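MymaA.19257.a.B3 (Mycobacterium marinum, PDB 6Q10) is of unknown function but, as the soluble domain of a membrane protein of the LytR_C family, may act at the mycobacterial cell envelope. Local coordinates at residues 14-17 and 18-22; 62-65 and 66-69; 93-96 and 97-100. All coordinates share one frame; numbering follows the deposited sequence.

Contact 1: 14-17 and 18-22; sequences VSRT and EMTDV. With EDO (1,2-ethanediol), chain B.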
# COMPACT_ATOMS: atom_id res chain seq x y z
N VAL A 14 11.95 5.35 -0.21
CA VAL A 14 12.29 4.36 0.81
C VAL A 14 12.64 3.06 0.09
O VAL A 14 11.92 2.65 -0.82
CB VAL A 14 11.14 4.19 1.80
CG1 VAL A 14 11.41 3.03 2.73
CG2 VAL A 14 10.96 5.49 2.61
N SER A 15 13.75 2.44 0.48
CA SER A 15 14.22 1.25 -0.22
C SER A 15 13.40 0.02 0.13
O SER A 15 12.79 -0.07 1.21
CB SER A 15 15.70 0.97 0.10
OG SER A 15 15.85 0.62 1.46
N ARG A 16 13.35 -0.92 -0.81
CA ARG A 16 12.78 -2.23 -0.53
C ARG A 16 13.43 -2.84 0.71
O ARG A 16 12.77 -3.47 1.54
CB ARG A 16 12.96 -3.14 -1.74
CG ARG A 16 12.67 -4.60 -1.48
CD ARG A 16 13.37 -5.51 -2.51
NE ARG A 16 14.74 -5.80 -2.11
CZ ARG A 16 15.82 -5.56 -2.85
NH1 ARG A 16 15.71 -5.03 -4.06
NH2 ARG A 16 17.02 -5.85 -2.37
N THR A 17 14.75 -2.68 0.83
CA THR A 17 15.47 -3.28 1.95
C THR A 17 14.96 -2.74 3.27
O THR A 17 14.66 -3.51 4.20
CB THR A 17 16.96 -3.02 1.79
OG1 THR A 17 17.40 -3.63 0.58
CG2 THR A 17 17.73 -3.54 2.98
N GLU A 18 14.82 -1.42 3.37
CA GLU A 18 14.35 -0.83 4.61
C GLU A 18 12.91 -1.24 4.91
O GLU A 18 12.59 -1.63 6.03
CB GLU A 18 14.47 0.68 4.56
CG GLU A 18 13.90 1.35 5.82
CD GLU A 18 14.20 2.83 5.92
OE1 GLU A 18 14.83 3.37 4.98
OE2 GLU A 18 13.79 3.46 6.92
N MET A 19 12.04 -1.20 3.89
CA MET A 19 10.64 -1.47 4.20
C MET A 19 10.37 -2.94 4.51
O MET A 19 9.41 -3.25 5.21
CB MET A 19 9.74 -1.01 3.06
CG MET A 19 8.21 -1.15 3.38
SD MET A 19 7.55 -0.10 4.71
CE MET A 19 8.46 1.27 4.07
N THR A 20 11.18 -3.86 3.98
CA THR A 20 10.97 -5.27 4.28
C THR A 20 11.10 -5.56 5.77
O THR A 20 10.46 -6.50 6.27
CB THR A 20 11.96 -6.11 3.49
OG1 THR A 20 11.66 -5.95 2.10
CG2 THR A 20 11.84 -7.59 3.85
N ASP A 21 11.84 -4.74 6.50
CA ASP A 21 12.01 -4.96 7.93
C ASP A 21 10.90 -4.35 8.78
O ASP A 21 10.93 -4.53 10.01
CB ASP A 21 13.36 -4.40 8.38
CG ASP A 21 14.53 -5.27 7.94
OD1 ASP A 21 14.31 -6.47 7.68
OD2 ASP A 21 15.66 -4.75 7.86
N VAL A 22 9.93 -3.66 8.19
CA VAL A 22 8.84 -3.06 8.95
C VAL A 22 7.74 -4.09 9.16
O VAL A 22 7.28 -4.74 8.21
CB VAL A 22 8.31 -1.81 8.22
CG1 VAL A 22 7.06 -1.25 8.95
CG2 VAL A 22 9.42 -0.77 8.09
C1 EDO B . 10.91 0.97 -3.12
O1 EDO B . 10.49 2.36 -3.11
C2 EDO B . 10.16 0.18 -4.18
O2 EDO B . 10.35 0.78 -5.47
O HOH W 1 15.69 3.08 2.67
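Ser15 takes the N-cap position of the short helix 16-20, its hydroxyl meeting the backbone of Glu18 within the first turn. The OG sits between the backbone N and the carbonyl carbon (chi1 66°), a rotation that swings it over the helix start, and Glu18 N donates to OG across 3.0 Å in a nearly straight bond (161°). The Glu18 carboxylate does not close a direct capping box. Instead, water 1 accepts from Ser15 N at 3.0 Å and donates to Glu18 OE1, so the reciprocal half of the cap is made through solvent.

The helix follows directly on strand 12-14, an outermost strand of the mixed sheet, and Met19 and Arg16 lay it against Trp92 of helix 85-94. Thr20, at the far end of the helix, reaches back to Arg16 O with two donors, its backbone N (2.9 Å) and OG1 (2.8 Å), which come from opposite faces of the carbonyl plane. The Thr20 side chain thereby folds back on its own helix, while Ala148 and His151 of helix 144-153 pack against it.

On the buried side the Met19 chain, doubling back through its second and third torsions, curls its CE to 3.7 Å from Val14 CG1, next to Leu100 and Phe80. Just before the cap, the hydroxyl O1 of a bound 1,2-ethanediol, most likely a crystallisation additive, donates to Val14 O at 2.7 Å.

Contact 2: 62-65 and 66-69; sequences ANDP and VYAD
The Tyr67 ring and the Asp64 carboxylate run alongside each other in the same direction, their planes 47° apart. Within the two segments the ring is met by an edge contact, with Asp64 OD2 in the plane of the ring, 3.3 Å from Tyr67 CD2. The carboxylate, by contrast, is used through a face: two backbone N-H groups reach it from the same side, each far above its plane. Val66 N donates to Asp64 OD1 at 3.0 Å and Tyr67 N to Asp64 OD2 at 3.1 Å, both with N-H...O angles of 161°. One oxygen therefore serves each amide, and the pair fixes the rotation of the carboxylate.

What places it there is the first torsion of Asp64, which sets CG opposite the backbone N (chi1 176°) and carries the group forward over the chain that follows. Val66 CB leans on OD1 at 3.6 Å. Ala68 CB closes to 3.5 Å from Pro65 O.

The acid has a stronger partner as well, since OD1 also makes a salt bridge to Arg79 NH1, whose positive charge would probably keep it ionised, and Tyr67 OH is hydrogen-bonded to Gln77 NE2. The bond from Val66 N to Asp64 OD1 defines an Asx turn, extended by the second bond from Tyr67 N, where the chain leaves strand 60-63, the outermost strand on that side of the sheet.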
# COMPACT_ATOMS: atom_id res chain seq x y z
N ALA A 62 -10.16 9.03 -4.12
CA ALA A 62 -10.22 10.36 -4.73
C ALA A 62 -9.21 10.45 -5.87
O ALA A 62 -8.54 9.47 -6.21
CB ALA A 62 -9.96 11.44 -3.69
N ASN A 63 -9.09 11.63 -6.45
CA ASN A 63 -8.05 11.87 -7.45
C ASN A 63 -6.75 12.33 -6.78
O ASN A 63 -6.76 13.01 -5.75
CB ASN A 63 -8.49 12.91 -8.46
CG ASN A 63 -9.50 12.38 -9.49
OD1 ASN A 63 -9.71 11.18 -9.59
ND2 ASN A 63 -10.12 13.29 -10.26
N ASP A 64 -5.62 11.96 -7.38
CA ASP A 64 -4.33 12.42 -6.85
C ASP A 64 -4.03 13.86 -7.28
O ASP A 64 -3.97 14.14 -8.48
CB ASP A 64 -3.21 11.53 -7.36
CG ASP A 64 -1.85 12.02 -6.93
OD1 ASP A 64 -1.77 12.67 -5.87
OD2 ASP A 64 -0.86 11.74 -7.65
N PRO A 65 -3.84 14.80 -6.34
CA PRO A 65 -3.50 16.17 -6.75
C PRO A 65 -2.07 16.34 -7.23
O PRO A 65 -1.80 17.34 -7.93
CB PRO A 65 -3.78 17.00 -5.49
CG PRO A 65 -3.68 16.06 -4.36
CD PRO A 65 -3.97 14.65 -4.88
N VAL A 66 -1.16 15.43 -6.88
CA VAL A 66 0.24 15.61 -7.26
C VAL A 66 0.41 15.40 -8.76
O VAL A 66 0.93 16.26 -9.48
CB VAL A 66 1.16 14.67 -6.46
CG1 VAL A 66 2.60 14.84 -6.94
CG2 VAL A 66 1.05 14.97 -4.98
N TYR A 67 -0.06 14.26 -9.26
CA TYR A 67 -0.02 13.94 -10.69
C TYR A 67 -1.34 14.31 -11.37
O TYR A 67 -1.90 13.54 -12.15
CB TYR A 67 0.32 12.47 -10.89
CG TYR A 67 1.74 12.12 -10.48
CD1 TYR A 67 2.79 12.17 -11.41
CD2 TYR A 67 2.04 11.79 -9.18
CE1 TYR A 67 4.09 11.87 -11.03
CE2 TYR A 67 3.33 11.49 -8.79
CZ TYR A 67 4.35 11.55 -9.71
OH TYR A 67 5.64 11.24 -9.30
N ALA A 68 -1.86 15.49 -11.07
CA ALA A 68 -3.15 15.89 -11.61
C ALA A 68 -3.09 16.20 -13.11
O ALA A 68 -4.07 15.99 -13.82
CB ALA A 68 -3.69 17.10 -10.84
N ASP A 69 -1.96 16.70 -13.60
CA ASP A 69 -1.88 17.15 -14.98
C ASP A 69 -1.16 16.18 -15.90
O ASP A 69 -1.30 16.28 -17.13
CB ASP A 69 -1.20 18.51 -15.05
CG ASP A 69 -2.04 19.59 -14.41
OD1 ASP A 69 -3.21 19.69 -14.79
OD2 ASP A 69 -1.53 20.32 -13.53

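Contact 3: 93-96 and 97-100; sequences LVAP and CTEL. With EDO (1,2-ethanediol), chain B.
Thr98 closes a type I beta turn running from Ala95 to Thr98, and its side chain does much of the closing. Its CB comes within 3.7 Å of Ala95 O. From there the branches divide: OG1 goes on to donate a hydrogen bond to that same oxygen at 2.8 Å, lying in the carbonyl plane with a C=O...OG1 angle of 158°, while CG2 turns to Ala95 CB at 3.9 Å. The hydroxyl can do this because chi1 of 57° tucks it between the backbone N and the carbonyl carbon, facing back across the turn. The backbone bond expected of such a turn, Thr98 N to Ala95 O, is weak at 3.4 Å, so the side chain supplies the shorter of the two grips on this oxygen.

The turn joins helix 85-94 to strand 99-102 and so completes the second connection of the beta-alpha-beta unit that begins with strand 76-80. Thr98 itself rests on Ile78 of that first strand. At the corner, Cys97 is held by a disulfide to Cys155, the last residue of the chain, while its SG also lies beside the Pro96 ring.

Where the chain straightens into the strand, Leu100 N donates to O1 of the bound 1,2-ethanediol at 2.9 Å. Water 2 bridges two carbonyls of the turn, donating to Pro96 O at 2.7 Å and to Thr98 O at 2.6 Å.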
# COMPACT_ATOMS: atom_id res chain seq x y z
N LEU A 93 2.16 -5.07 0.80
CA LEU A 93 1.92 -6.49 0.56
C LEU A 93 1.03 -6.71 -0.65
O LEU A 93 1.24 -7.65 -1.41
CB LEU A 93 1.26 -7.10 1.80
CG LEU A 93 2.16 -7.16 3.01
CD1 LEU A 93 1.29 -7.52 4.22
CD2 LEU A 93 3.29 -8.19 2.84
N VAL A 94 -0.01 -5.88 -0.80
CA VAL A 94 -0.99 -6.10 -1.86
C VAL A 94 -0.75 -5.17 -3.05
O VAL A 94 -1.38 -5.37 -4.10
CB VAL A 94 -2.43 -5.98 -1.32
CG1 VAL A 94 -2.71 -7.15 -0.34
CG2 VAL A 94 -2.67 -4.63 -0.62
N ALA A 95 0.16 -4.21 -2.93
CA ALA A 95 0.60 -3.38 -4.06
C ALA A 95 2.12 -3.42 -4.12
O ALA A 95 2.80 -2.40 -3.95
CB ALA A 95 0.09 -1.95 -3.91
N PRO A 96 2.71 -4.60 -4.33
CA PRO A 96 4.15 -4.75 -4.10
C PRO A 96 5.03 -4.07 -5.13
O PRO A 96 6.25 -3.98 -4.89
CB PRO A 96 4.35 -6.27 -4.13
CG PRO A 96 3.22 -6.78 -5.02
CD PRO A 96 2.05 -5.88 -4.63
N CYS A 97 4.50 -3.65 -6.27
CA CYS A 97 5.36 -3.09 -7.31
C CYS A 97 5.24 -1.57 -7.39
O CYS A 97 5.64 -0.97 -8.38
CB CYS A 97 5.08 -3.77 -8.65
SG CYS A 97 5.53 -5.56 -8.51
N THR A 98 4.68 -0.97 -6.35
CA THR A 98 4.65 0.48 -6.22
C THR A 98 5.95 1.00 -5.60
O THR A 98 6.72 0.25 -4.99
CB THR A 98 3.46 0.92 -5.37
OG1 THR A 98 3.52 0.28 -4.09
CG2 THR A 98 2.14 0.59 -6.08
N GLU A 99 6.21 2.29 -5.82
CA GLU A 99 7.37 2.99 -5.27
C GLU A 99 6.97 3.60 -3.93
O GLU A 99 5.88 4.17 -3.80
CB GLU A 99 7.86 4.09 -6.22
CG GLU A 99 8.24 3.53 -7.57
CD GLU A 99 9.15 4.46 -8.32
OE1 GLU A 99 9.19 5.66 -7.98
OE2 GLU A 99 9.85 3.97 -9.24
N LEU A 100 7.86 3.50 -2.95
CA LEU A 100 7.61 3.98 -1.58
C LEU A 100 8.23 5.35 -1.36
O LEU A 100 9.43 5.53 -1.58
CB LEU A 100 8.23 3.00 -0.57
CG LEU A 100 7.81 1.54 -0.70
CD1 LEU A 100 8.68 0.67 0.19
CD2 LEU A 100 6.35 1.41 -0.35
C1 EDO B . 10.91 0.97 -3.12
O1 EDO B . 10.49 2.36 -3.11
C2 EDO B . 10.16 0.18 -4.18
O2 EDO B . 10.35 0.78 -5.47
O HOH W 2 8.02 -2.00 -4.81

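Followed from the N terminus, the three contacts come in series, none nested in or crossing another, each a local closure at the end of a secondary-structure element. Contact 1 turns the chain from strand 12-14 into helix 16-20, contact 2 takes it out of strand 60-63, and contact 3 brings it from helix 85-94 into strand 99-102. In space contacts 1 and 3 meet: strands 12-14 and 99-102 are antiparallel neighbours, with Val14 N probably hydrogen-bonded to Leu100 O, Met19 CB packs on Leu100 CD1, and both bond the same 1,2-ethanediol. Contact 2 belongs to the other border of the same sheet, its centre about 26 Å from that of contact 1.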